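Local coordinates for protein beta-galactosidase (Streptococcus pneumoniae, PDB 4CU9) that hydrolyses beta-galactosides and carries carbohydrate-binding modules, of which this calcium-binding beta-sandwich probably attaches the enzyme to glycans, at residues N17-A21 with V35-N39; G65-R69 with A158-R162; D93-L98 with D142-G146; A82-F86 with A175-M179. One frame throughout, in Å; residues are numbered along the deposited sequence.

Interaction 1: residues N17-A21 with V35-N39; sequences NQAFA and VDYLN. With CA (calcium ion), chain C.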
loop_
_atom_site.group_PDB
_atom_site.type_symbol
_atom_site.label_atom_id
_atom_site.label_comp_id
_atom_site.label_asym_id
_atom_site.label_seq_id
_atom_site.Cartn_x
_atom_site.Cartn_y
_atom_site.Cartn_z
ATOM N N ASN A 17 8.311 5.842 9.277
ATOM C CA ASN A 17 7.486 4.798 8.654
ATOM C C ASN A 17 7.986 4.388 7.280
ATOM O O ASN A 17 8.473 5.220 6.481
ATOM C CB ASN A 17 6.032 5.211 8.514
ATOM C CG ASN A 17 5.351 5.552 9.829
ATOM O OD1 ASN A 17 5.702 5.079 10.912
ATOM N ND2 ASN A 17 4.271 6.312 9.707
ATOM N N GLN A 18 7.872 3.089 7.006
ATOM C CA GLN A 18 8.374 2.498 5.766
ATOM C C GLN A 18 7.245 1.944 4.907
ATOM O O GLN A 18 6.519 1.042 5.344
ATOM C CB GLN A 18 9.358 1.364 6.092
ATOM C CG GLN A 18 9.916 0.685 4.857
ATOM C CD GLN A 18 10.727 1.658 3.988
ATOM O OE1 GLN A 18 11.751 2.163 4.427
ATOM N NE2 GLN A 18 10.241 1.964 2.794
ATOM N N ALA A 19 7.109 2.489 3.692
ATOM C CA ALA A 19 6.108 2.027 2.779
ATOM C C ALA A 19 6.611 0.726 2.189
ATOM O O ALA A 19 7.818 0.490 2.113
ATOM C CB ALA A 19 5.843 3.047 1.691
ATOM N N PHE A 20 5.680 -0.157 1.869
ATOM C CA PHE A 20 6.021 -1.442 1.229
ATOM C C PHE A 20 4.980 -1.853 0.232
ATOM O O PHE A 20 3.783 -1.450 0.341
ATOM C CB PHE A 20 6.284 -2.554 2.263
ATOM C CG PHE A 20 5.044 -2.991 2.971
ATOM C CD1 PHE A 20 4.606 -2.312 4.077
ATOM C CD2 PHE A 20 4.289 -4.004 2.443
ATOM C CE1 PHE A 20 3.419 -2.712 4.702
ATOM C CE2 PHE A 20 3.106 -4.390 3.039
ATOM C CZ PHE A 20 2.681 -3.732 4.160
ATOM N N ALA A 21 5.387 -2.738 -0.686
ATOM C CA ALA A 21 4.478 -3.341 -1.638
ATOM C C ALA A 21 4.848 -4.763 -2.057
ATOM O O ALA A 21 6.016 -5.138 -2.055
ATOM C CB ALA A 21 4.296 -2.454 -2.863
ATOM N N VAL A 35 7.858 2.911 -4.382
ATOM C CA VAL A 35 6.937 2.673 -3.272
ATOM C C VAL A 35 7.130 3.736 -2.175
ATOM O O VAL A 35 6.211 4.079 -1.448
ATOM C CB VAL A 35 7.103 1.273 -2.691
ATOM C CG1 VAL A 35 8.388 1.166 -1.860
ATOM C CG2 VAL A 35 5.911 0.903 -1.857
ATOM N N ASP A 36 8.333 4.272 -2.069
ATOM C CA ASP A 36 8.600 5.297 -1.079
ATOM C C ASP A 36 7.824 6.575 -1.354
ATOM O O ASP A 36 7.695 7.386 -0.471
ATOM C CB ASP A 36 10.110 5.562 -1.001
ATOM C CG ASP A 36 10.856 4.439 -0.242
ATOM O OD1 ASP A 36 10.473 4.111 0.910
ATOM O OD2 ASP A 36 11.845 3.880 -0.772
ATOM N N TYR A 37 7.280 6.754 -2.559
ATOM C CA TYR A 37 6.434 7.902 -2.835
ATOM C C TYR A 37 5.063 7.802 -2.164
ATOM O O TYR A 37 4.354 8.807 -2.096
ATOM C CB TYR A 37 6.234 8.111 -4.338
ATOM C CG TYR A 37 7.483 8.458 -5.110
ATOM C CD1 TYR A 37 8.516 9.147 -4.510
ATOM C CD2 TYR A 37 7.626 8.100 -6.447
ATOM C CE1 TYR A 37 9.683 9.472 -5.200
ATOM C CE2 TYR A 37 8.780 8.451 -7.163
ATOM C CZ TYR A 37 9.803 9.133 -6.523
ATOM O OH TYR A 37 10.996 9.487 -7.166
ATOM N N LEU A 38 4.717 6.619 -1.637
ATOM C CA LEU A 38 3.455 6.419 -0.941
ATOM C C LEU A 38 3.307 7.201 0.364
ATOM O O LEU A 38 2.186 7.565 0.726
ATOM C CB LEU A 38 3.235 4.964 -0.574
ATOM C CG LEU A 38 2.837 3.986 -1.676
ATOM C CD1 LEU A 38 2.615 2.626 -1.047
ATOM C CD2 LEU A 38 1.575 4.429 -2.366
ATOM N N ASN A 39 4.404 7.421 1.074
ATOM C CA ASN A 39 4.312 8.151 2.351
ATOM C C ASN A 39 5.262 9.304 2.508
ATOM O O ASN A 39 5.760 9.544 3.606
ATOM C CB ASN A 39 4.437 7.183 3.535
ATOM C CG ASN A 39 5.812 6.565 3.642
ATOM O OD1 ASN A 39 6.517 6.477 2.658
ATOM N ND2 ASN A 39 6.196 6.130 4.846
HETATM CA CA CA C . 3.343 10.807 -2.210
HETATM O O HOH W 1 4.112 7.264 6.961
HETATM O O HOH W 2 8.689 4.761 2.871
HETATM O O HOH W 3 4.109 11.409 -4.307
#

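Interaction 2: residues G65-R69 with A158-R162; sequences GVIFR and AKAMR. Unlike the reference sequence in segment 158-162: A160 (reference Val). With EDO (1,2-ethanediol), chain D.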
loop_
_atom_site.group_PDB
_atom_site.type_symbol
_atom_site.label_atom_id
_atom_site.label_comp_id
_atom_site.label_asym_id
_atom_site.label_seq_id
_atom_site.Cartn_x
_atom_site.Cartn_y
_atom_site.Cartn_z
ATOM N N GLY A 65 1.317 -1.082 1.530
ATOM C CA GLY A 65 1.098 -0.691 2.900
ATOM C C GLY A 65 2.180 0.124 3.576
ATOM O O GLY A 65 3.151 0.574 2.927
ATOM N N VAL A 66 2.024 0.293 4.877
ATOM C CA VAL A 66 3.003 0.998 5.709
ATOM C C VAL A 66 3.335 0.198 6.948
ATOM O O VAL A 66 2.451 -0.314 7.648
ATOM C CB VAL A 66 2.528 2.416 6.114
ATOM C CG1 VAL A 66 3.549 3.132 6.988
ATOM C CG2 VAL A 66 2.149 3.277 4.894
ATOM N N ILE A 67 4.625 0.044 7.176
ATOM C CA ILE A 67 5.189 -0.383 8.456
ATOM C C ILE A 67 5.491 0.848 9.336
ATOM O O ILE A 67 6.256 1.727 8.949
ATOM C CB ILE A 67 6.515 -1.121 8.243
ATOM C CG1 ILE A 67 6.301 -2.361 7.388
ATOM C CG2 ILE A 67 7.119 -1.518 9.583
ATOM C CD1 ILE A 67 7.560 -2.859 6.700
ATOM N N PHE A 68 4.926 0.864 10.528
ATOM C CA PHE A 68 5.102 1.940 11.475
ATOM C C PHE A 68 6.453 1.826 12.177
ATOM O O PHE A 68 6.767 0.795 12.749
ATOM C CB PHE A 68 3.954 1.942 12.497
ATOM C CG PHE A 68 2.602 1.986 11.864
ATOM C CD1 PHE A 68 2.350 2.870 10.826
ATOM C CD2 PHE A 68 1.590 1.128 12.271
ATOM C CE1 PHE A 68 1.111 2.895 10.203
ATOM C CE2 PHE A 68 0.347 1.169 11.668
ATOM C CZ PHE A 68 0.122 2.031 10.623
ATOM N N ARG A 69 7.235 2.894 12.092
ATOM C CA ARG A 69 8.561 2.971 12.714
ATOM C C ARG A 69 8.786 4.347 13.310
ATOM O O ARG A 69 8.240 5.338 12.846
ATOM C CB ARG A 69 9.647 2.720 11.691
ATOM C CG ARG A 69 9.517 1.363 11.021
ATOM C CD ARG A 69 10.361 1.262 9.780
ATOM N NE ARG A 69 11.757 1.008 10.087
ATOM C CZ ARG A 69 12.731 1.919 10.066
ATOM N NH1 ARG A 69 12.487 3.193 9.800
ATOM N NH2 ARG A 69 13.981 1.555 10.332
ATOM N N ALA A 158 -1.685 -2.069 15.489
ATOM C CA ALA A 158 -0.915 -2.760 14.484
ATOM C C ALA A 158 0.476 -2.151 14.296
ATOM O O ALA A 158 0.710 -0.952 14.534
ATOM C CB ALA A 158 -1.658 -2.742 13.154
ATOM N N LYS A 159 1.376 -3.005 13.869
ATOM C CA LYS A 159 2.733 -2.612 13.493
ATOM C C LYS A 159 2.830 -2.342 11.996
ATOM O O LYS A 159 3.819 -1.756 11.518
ATOM C CB LYS A 159 3.684 -3.721 13.892
ATOM C CG LYS A 159 3.853 -3.783 15.400
ATOM C CD LYS A 159 4.711 -4.916 15.917
ATOM C CE LYS A 159 4.618 -4.885 17.456
ATOM N NZ LYS A 159 5.512 -5.806 18.210
ATOM N N ALA A 160 1.818 -2.783 11.257
ATOM C CA ALA A 160 1.764 -2.588 9.798
ATOM C C ALA A 160 0.318 -2.688 9.357
ATOM O O ALA A 160 -0.439 -3.501 9.904
ATOM C CB ALA A 160 2.584 -3.634 9.060
ATOM N N MET A 161 -0.050 -1.854 8.390
ATOM C CA MET A 161 -1.388 -1.877 7.771
ATOM C C MET A 161 -1.154 -1.946 6.278
ATOM O O MET A 161 -0.106 -1.522 5.804
ATOM C CB MET A 161 -2.174 -0.611 8.108
ATOM C CG MET A 161 -2.455 -0.466 9.591
ATOM S SD MET A 161 -3.696 -1.557 10.299
ATOM C CE MET A 161 -5.148 -1.119 9.386
ATOM N N ARG A 162 -2.090 -2.545 5.558
ATOM C CA ARG A 162 -2.039 -2.551 4.117
ATOM C C ARG A 162 -3.424 -2.509 3.495
ATOM O O ARG A 162 -4.453 -2.785 4.133
ATOM C CB ARG A 162 -1.254 -3.771 3.578
ATOM C CG ARG A 162 -2.017 -5.070 3.594
ATOM C CD ARG A 162 -1.185 -6.214 3.116
ATOM N NE ARG A 162 -2.001 -7.387 2.933
ATOM C CZ ARG A 162 -1.585 -8.514 2.380
ATOM N NH1 ARG A 162 -0.317 -8.626 1.957
ATOM N NH2 ARG A 162 -2.430 -9.531 2.273
HETATM C C1 EDO D . 0.576 -11.555 -0.257
HETATM O O1 EDO D . 0.699 -10.123 -0.382
HETATM C C2 EDO D . -0.037 -12.052 1.058
HETATM O O2 EDO D . -1.451 -11.876 1.035
#

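Interaction 3: residues D93-L98 with D142-G146; sequences DAPSKL and DIAAG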
loop_
_atom_site.group_PDB
_atom_site.type_symbol
_atom_site.label_atom_id
_atom_site.label_comp_id
_atom_site.label_asym_id
_atom_site.label_seq_id
_atom_site.Cartn_x
_atom_site.Cartn_y
_atom_site.Cartn_z
ATOM N N ASP A 93 -4.680 2.676 -12.725
ATOM C CA ASP A 93 -5.858 3.289 -12.169
ATOM C C ASP A 93 -5.973 2.961 -10.693
ATOM O O ASP A 93 -5.180 2.158 -10.150
ATOM C CB ASP A 93 -7.111 2.800 -12.909
ATOM C CG ASP A 93 -8.337 3.747 -12.781
ATOM O OD1 ASP A 93 -8.338 4.730 -12.026
ATOM O OD2 ASP A 93 -9.309 3.490 -13.483
ATOM N N ALA A 94 -6.985 3.571 -10.073
ATOM C CA ALA A 94 -7.533 3.093 -8.814
ATOM C C ALA A 94 -7.942 1.624 -9.010
ATOM O O ALA A 94 -8.162 1.179 -10.132
ATOM C CB ALA A 94 -8.753 3.918 -8.393
ATOM N N PRO A 95 -8.051 0.862 -7.908
ATOM C CA PRO A 95 -8.385 -0.536 -8.040
ATOM C C PRO A 95 -9.901 -0.746 -8.136
ATOM O O PRO A 95 -10.674 0.163 -7.797
ATOM C CB PRO A 95 -7.882 -1.135 -6.721
ATOM C CG PRO A 95 -7.959 0.013 -5.730
ATOM C CD PRO A 95 -7.663 1.225 -6.532
ATOM N N SER A 96 -10.295 -1.937 -8.591
ATOM C CA SER A 96 -11.705 -2.340 -8.686
ATOM C C SER A 96 -12.185 -2.841 -7.362
ATOM O O SER A 96 -13.356 -2.771 -7.054
ATOM C CB SER A 96 -11.853 -3.458 -9.744
ATOM O OG SER A 96 -10.860 -4.468 -9.570
ATOM N N LYS A 97 -11.271 -3.361 -6.548
ATOM C CA LYS A 97 -11.581 -3.928 -5.219
ATOM C C LYS A 97 -10.468 -3.517 -4.268
ATOM O O LYS A 97 -9.303 -3.436 -4.687
ATOM C CB LYS A 97 -11.614 -5.428 -5.298
ATOM C CG LYS A 97 -11.986 -6.133 -4.019
ATOM C CD LYS A 97 -11.571 -7.604 -4.057
ATOM C CE LYS A 97 -11.621 -8.222 -2.671
ATOM N NZ LYS A 97 -12.958 -7.874 -2.039
ATOM N N LEU A 98 -10.823 -3.282 -3.012
ATOM C CA LEU A 98 -9.964 -2.620 -2.005
ATOM C C LEU A 98 -10.321 -3.267 -0.664
ATOM O O LEU A 98 -11.474 -3.154 -0.214
ATOM C CB LEU A 98 -10.314 -1.090 -2.011
ATOM C CG LEU A 98 -9.581 -0.094 -1.140
ATOM C CD1 LEU A 98 -8.108 0.046 -1.517
ATOM C CD2 LEU A 98 -10.205 1.282 -1.170
ATOM N N ASP A 142 -16.226 7.737 -3.813
ATOM C CA ASP A 142 -15.995 6.600 -4.701
ATOM C C ASP A 142 -14.501 6.316 -4.826
ATOM O O ASP A 142 -13.695 7.214 -4.774
ATOM C CB ASP A 142 -16.517 6.888 -6.111
ATOM C CG ASP A 142 -18.032 6.862 -6.187
ATOM O OD1 ASP A 142 -18.681 6.413 -5.224
ATOM O OD2 ASP A 142 -18.560 7.308 -7.226
ATOM N N ILE A 143 -14.169 5.049 -5.004
ATOM C CA ILE A 143 -12.781 4.646 -5.183
ATOM C C ILE A 143 -12.410 4.909 -6.629
ATOM O O ILE A 143 -12.755 4.114 -7.529
ATOM C CB ILE A 143 -12.571 3.182 -4.801
ATOM C CG1 ILE A 143 -13.124 2.908 -3.377
ATOM C CG2 ILE A 143 -11.084 2.842 -4.870
ATOM C CD1 ILE A 143 -12.501 3.756 -2.278
ATOM N N ALA A 144 -11.758 6.047 -6.832
ATOM C CA ALA A 144 -11.355 6.557 -8.114
ATOM C C ALA A 144 -10.106 7.434 -7.974
ATOM O O ALA A 144 -9.764 7.889 -6.873
ATOM C CB ALA A 144 -12.502 7.354 -8.722
ATOM N N ALA A 145 -9.444 7.671 -9.090
ATOM C CA ALA A 145 -8.271 8.504 -9.156
ATOM C C ALA A 145 -8.734 9.972 -9.145
ATOM O O ALA A 145 -9.776 10.301 -9.694
ATOM C CB ALA A 145 -7.495 8.206 -10.420
ATOM N N GLY A 146 -7.973 10.839 -8.522
ATOM C CA GLY A 146 -8.330 12.256 -8.492
ATOM C C GLY A 146 -8.180 12.788 -7.099
ATOM O O GLY A 146 -7.086 13.064 -6.671
HETATM O O HOH W 4 -10.382 6.463 -11.558
HETATM O O HOH W 5 -12.980 1.393 -8.059
#

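Interaction 4: residues A82-F86 with A175-M179; sequences AKLHF and AMIEM. With CA (calcium ion), chain C.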
loop_
_atom_site.group_PDB
_atom_site.type_symbol
_atom_site.label_atom_id
_atom_site.label_comp_id
_atom_site.label_asym_id
_atom_site.label_seq_id
_atom_site.Cartn_x
_atom_site.Cartn_y
_atom_site.Cartn_z
ATOM N N ALA A 82 -7.679 6.499 7.554
ATOM C CA ALA A 82 -6.723 6.340 6.468
ATOM C C ALA A 82 -7.053 7.305 5.368
ATOM O O ALA A 82 -8.188 7.768 5.232
ATOM C CB ALA A 82 -6.725 4.919 5.937
ATOM N N LYS A 83 -6.040 7.606 4.572
ATOM C CA LYS A 83 -6.200 8.402 3.361
ATOM C C LYS A 83 -5.577 7.672 2.200
ATOM O O LYS A 83 -4.504 7.056 2.337
ATOM C CB LYS A 83 -5.523 9.751 3.482
ATOM C CG LYS A 83 -6.266 10.648 4.451
ATOM C CD LYS A 83 -5.451 11.865 4.789
ATOM C CE LYS A 83 -6.122 12.691 5.864
ATOM N NZ LYS A 83 -7.112 13.614 5.261
ATOM N N LEU A 84 -6.242 7.780 1.068
ATOM C CA LEU A 84 -5.837 7.126 -0.155
ATOM C C LEU A 84 -5.862 8.119 -1.294
ATOM O O LEU A 84 -6.896 8.786 -1.490
ATOM C CB LEU A 84 -6.843 6.011 -0.453
ATOM C CG LEU A 84 -6.885 4.823 0.493
ATOM C CD1 LEU A 84 -8.065 3.917 0.217
ATOM C CD2 LEU A 84 -5.634 4.034 0.254
ATOM N N HIS A 85 -4.767 8.249 -2.041
ATOM C CA HIS A 85 -4.745 9.103 -3.243
ATOM C C HIS A 85 -4.315 8.251 -4.434
ATOM O O HIS A 85 -3.133 7.872 -4.531
ATOM C CB HIS A 85 -3.742 10.234 -3.056
ATOM C CG HIS A 85 -3.890 11.372 -4.017
ATOM N ND1 HIS A 85 -4.692 11.330 -5.133
ATOM C CD2 HIS A 85 -3.336 12.611 -4.006
ATOM C CE1 HIS A 85 -4.634 12.493 -5.769
ATOM N NE2 HIS A 85 -3.825 13.292 -5.097
ATOM N N PHE A 86 -5.243 7.945 -5.320
ATOM C CA PHE A 86 -4.969 7.128 -6.483
ATOM C C PHE A 86 -4.638 7.971 -7.691
ATOM O O PHE A 86 -5.040 9.145 -7.783
ATOM C CB PHE A 86 -6.163 6.217 -6.789
ATOM C CG PHE A 86 -6.406 5.193 -5.723
ATOM C CD1 PHE A 86 -5.575 4.097 -5.614
ATOM C CD2 PHE A 86 -7.474 5.296 -4.858
ATOM C CE1 PHE A 86 -5.770 3.151 -4.641
ATOM C CE2 PHE A 86 -7.696 4.349 -3.909
ATOM C CZ PHE A 86 -6.857 3.265 -3.812
ATOM N N ALA A 175 -2.228 2.394 -9.335
ATOM C CA ALA A 175 -1.339 3.517 -9.113
ATOM C C ALA A 175 -1.791 4.398 -7.953
ATOM O O ALA A 175 -3.000 4.658 -7.781
ATOM C CB ALA A 175 -1.200 4.351 -10.386
ATOM N N MET A 176 -0.835 4.798 -7.121
ATOM C CA MET A 176 -1.113 5.624 -5.963
ATOM C C MET A 176 -0.083 6.682 -5.753
ATOM O O MET A 176 1.135 6.460 -5.952
ATOM C CB MET A 176 -1.198 4.816 -4.640
ATOM C CG MET A 176 -2.161 3.669 -4.622
ATOM S SD MET A 176 -2.362 2.900 -2.990
ATOM C CE MET A 176 -3.250 4.130 -2.099
ATOM N N ILE A 177 -0.575 7.825 -5.285
ATOM C CA ILE A 177 0.279 8.960 -4.980
ATOM C C ILE A 177 0.570 9.082 -3.491
ATOM O O ILE A 177 1.603 9.605 -3.114
ATOM C CB ILE A 177 -0.377 10.246 -5.528
ATOM C CG1 ILE A 177 -0.304 10.222 -7.051
ATOM C CG2 ILE A 177 0.275 11.511 -4.992
ATOM C CD1 ILE A 177 -1.343 11.127 -7.696
ATOM N N GLU A 178 -0.377 8.661 -2.658
ATOM C CA GLU A 178 -0.189 8.708 -1.229
ATOM C C GLU A 178 -1.072 7.691 -0.528
ATOM O O GLU A 178 -2.187 7.402 -0.956
ATOM C CB GLU A 178 -0.429 10.126 -0.676
ATOM C CG GLU A 178 0.109 10.357 0.735
ATOM C CD GLU A 178 1.608 10.575 0.819
ATOM O OE1 GLU A 178 2.306 10.646 -0.235
ATOM O OE2 GLU A 178 2.112 10.707 1.957
ATOM N N MET A 179 -0.536 7.146 0.556
ATOM C CA MET A 179 -1.293 6.246 1.420
ATOM C C MET A 179 -0.883 6.602 2.834
ATOM O O MET A 179 0.308 6.599 3.132
ATOM C CB MET A 179 -0.930 4.804 1.110
ATOM C CG MET A 179 -1.466 3.791 2.080
ATOM S SD MET A 179 -0.941 2.121 1.738
ATOM C CE MET A 179 -1.529 1.773 0.105
HETATM CA CA CA C . 3.343 10.807 -2.210
HETATM O O HOH W 3 4.109 11.409 -4.307
#

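Interaction 1: residues N17-A21 with V35-N39
D36 OD1 is gripped by two donors: the amide of Q18, with NE2 to OD1 2.9 Å, and a water that donates a hydrogen bond to OD1 at 2.7 Å. The Q18 amide meets the syn side of the carboxylate, the two planes 69° apart. Bent at chi2 (62°), the Q18 chain doubles back so that NE2 also bonds to A19 O in the carbonyl plane; two acceptors thus fix the amide's rotation. The same water accepts from A19 N and donates to N39 OD1. D36 OD2 turns to Y114. This is the edge of a galactose-binding-like beta-sandwich, where strand 18-21 meets the 3-10 segment 35-37, in the loop before strand 49-50; Y37 O binds the calcium ion at 2.2 Å. N39 reaches across with its amide, ND2 to N17 O 2.9 Å, the donor above the carbonyl plane rather than on a lone pair. A second water accepts from ND2 of both N39 and N17, while N17 OD1 bonds to R69 N and R77. The methyl of A19 sits over the turn, CB to V35 O 3.3 Å, and V35 CG2 lies 3.9 Å from A21 CB.

Interaction 2: residues G65-R69 with A158-R162
With chi1 at -54°, F68 turns its ring beside its own backbone N and over toward the opposite strand; chi1 of -63° puts M161 CG beside its backbone N and against that ring, and the bends at chi2 and chi3 lead the sulfur and methyl away. F68 CZ and M161 CG are 3.7 Å apart, an oblique approach. At the ring's edge, in its plane, lies A158 O, 3.2 Å from F68 CD2, and V66 O stands above one face, offset toward the rim. On the face that carries V66 and M161, F181 packs against both and against F68. The backbones hold this in register: V66 N to M161 O (2.9 Å) and M161 N to V66 O form a hydrogen-bonded antiparallel pair, and one further bond, F68 N to K159 O (3.0 Å), follows just past the strand ends. In the flanking non-hydrogen-bonded pairs, G65 lets the chains come close, its CA 3.8 Å from R162 CA, and I67 CG1 lies 4.3 Å from A160 CB; A160 differs from the reference sequence. R162 extends away to hold an ethanediol, probably from crystallisation, with both terminal nitrogens, NH2 to O2 2.8 Å. E101 forms a salt bridge with its NE and W132 a cation-pi contact. The directions of strands 65-67 and 160-162 differ by 176°, an antiparallel ladder within a galactose-binding-like beta-sandwich.

Interaction 3: residues D93-L98 with D142-G146
D93 opens the contact through its carboxylate, OD1 lying 3.9 Å from A145 CB. A water closes this end, donating to D93 OD1 at 2.7 Å and accepting from A145 N at 2.9 Å. The same OD1 takes the N-H of A94 from above the carboxylate plane, a short bond within the segment, and D93 OD2 forms a salt bridge with K168; the carboxylate is thereby fixed from both of its oxygens. A94 follows, pointing its methyl at the opposite backbone, where CB comes 3.7 Å from A144 CA. No direct hydrogen bond joins the two segments. Both belong to connections at one end of the beta-sandwich: 93-98 leads into strand 97-103, whereas residues 142-146 lie in the loop between strands 132-139 and 149-158. Next, P95 crosses the I143 side chain at about a right angle, its ring CD 4.1 Å from CG2. Its carbonyl is bridged to the other loop by a second water, which donates to P95 O at 2.6 Å and to I143 O. Beyond S96 and K97 the chain enters the strand, and L98 turns back toward the loop. With chi1 at -177° its side chain extends that way, and chi2 near 65° sets CD2 3.6 Å from I143 CD1. F86 underlies this apolar cluster, touching A94, P95 and I143, while W163 and M165 of strand 160-166 pack on L98.

Interaction 4: residues A82-F86 with A175-M179
H85 O accepts from I177 N at 2.7 Å. A weak second bond runs to H85 O from E178 N at 3.4 Å, while H85 N bonds to E178 O at 2.9 Å. I177 and E178 thus both face H85 in a classic beta bulge, and the register slips by one residue between H85 and F86. Above this backbone ladder the side chain of I177 runs alongside H85 and sets CD1 over the centre of the imidazole face, a CH-pi contact 4.1 Å from CD1 to the ring centroid; H43 meets the same ring. The face carrying L84, F86, M176 and M179 is apolar. M176 lies beside F86, pointing the same way, with CG 3.6 Å from F86 CD1 and the sulfur oblique to the ring, a Met-aromatic contact. Bending at chi3 (71°) brings M176 CE to 3.4 Å from L84 CD2, a tight contact. A175 O sits at the edge of the F86 ring, in its plane. The bulge also serves the metal: I177 O binds calcium at 2.3 Å and E178 OE1 at 2.2 Å, while G41 holds E178 OE2. Y37, D40, D42 and a water complete the site. Outward, strand 149-158 pairs with the far edge of strand 73-86, W163 and M165 of strand 160-166 pack on the apolar face, and W49 of strand 49-50 touches M176.

In the fold
Along the chain interaction 1 comes first and closes before the others open; interactions 2 and 4 then alternate their segments, and interaction 3 is nested inside the loops closed by both. All four reach one curled, mixed sheet. Interactions 1 and 2 have centres about 10 Å apart and share the pairing of strand 18-21 with strand 61-70. Interactions 1 and 4, with centres about 11 Å apart, meet at the calcium ion, to which the 35-39 turn and the 175-179 bulge both contribute. The centre of interaction 3 is about 10 Å from that of interaction 4 and about 21 Å from that of interaction 2, across the chain's centre. The metal thus ties an early loop to the last strand.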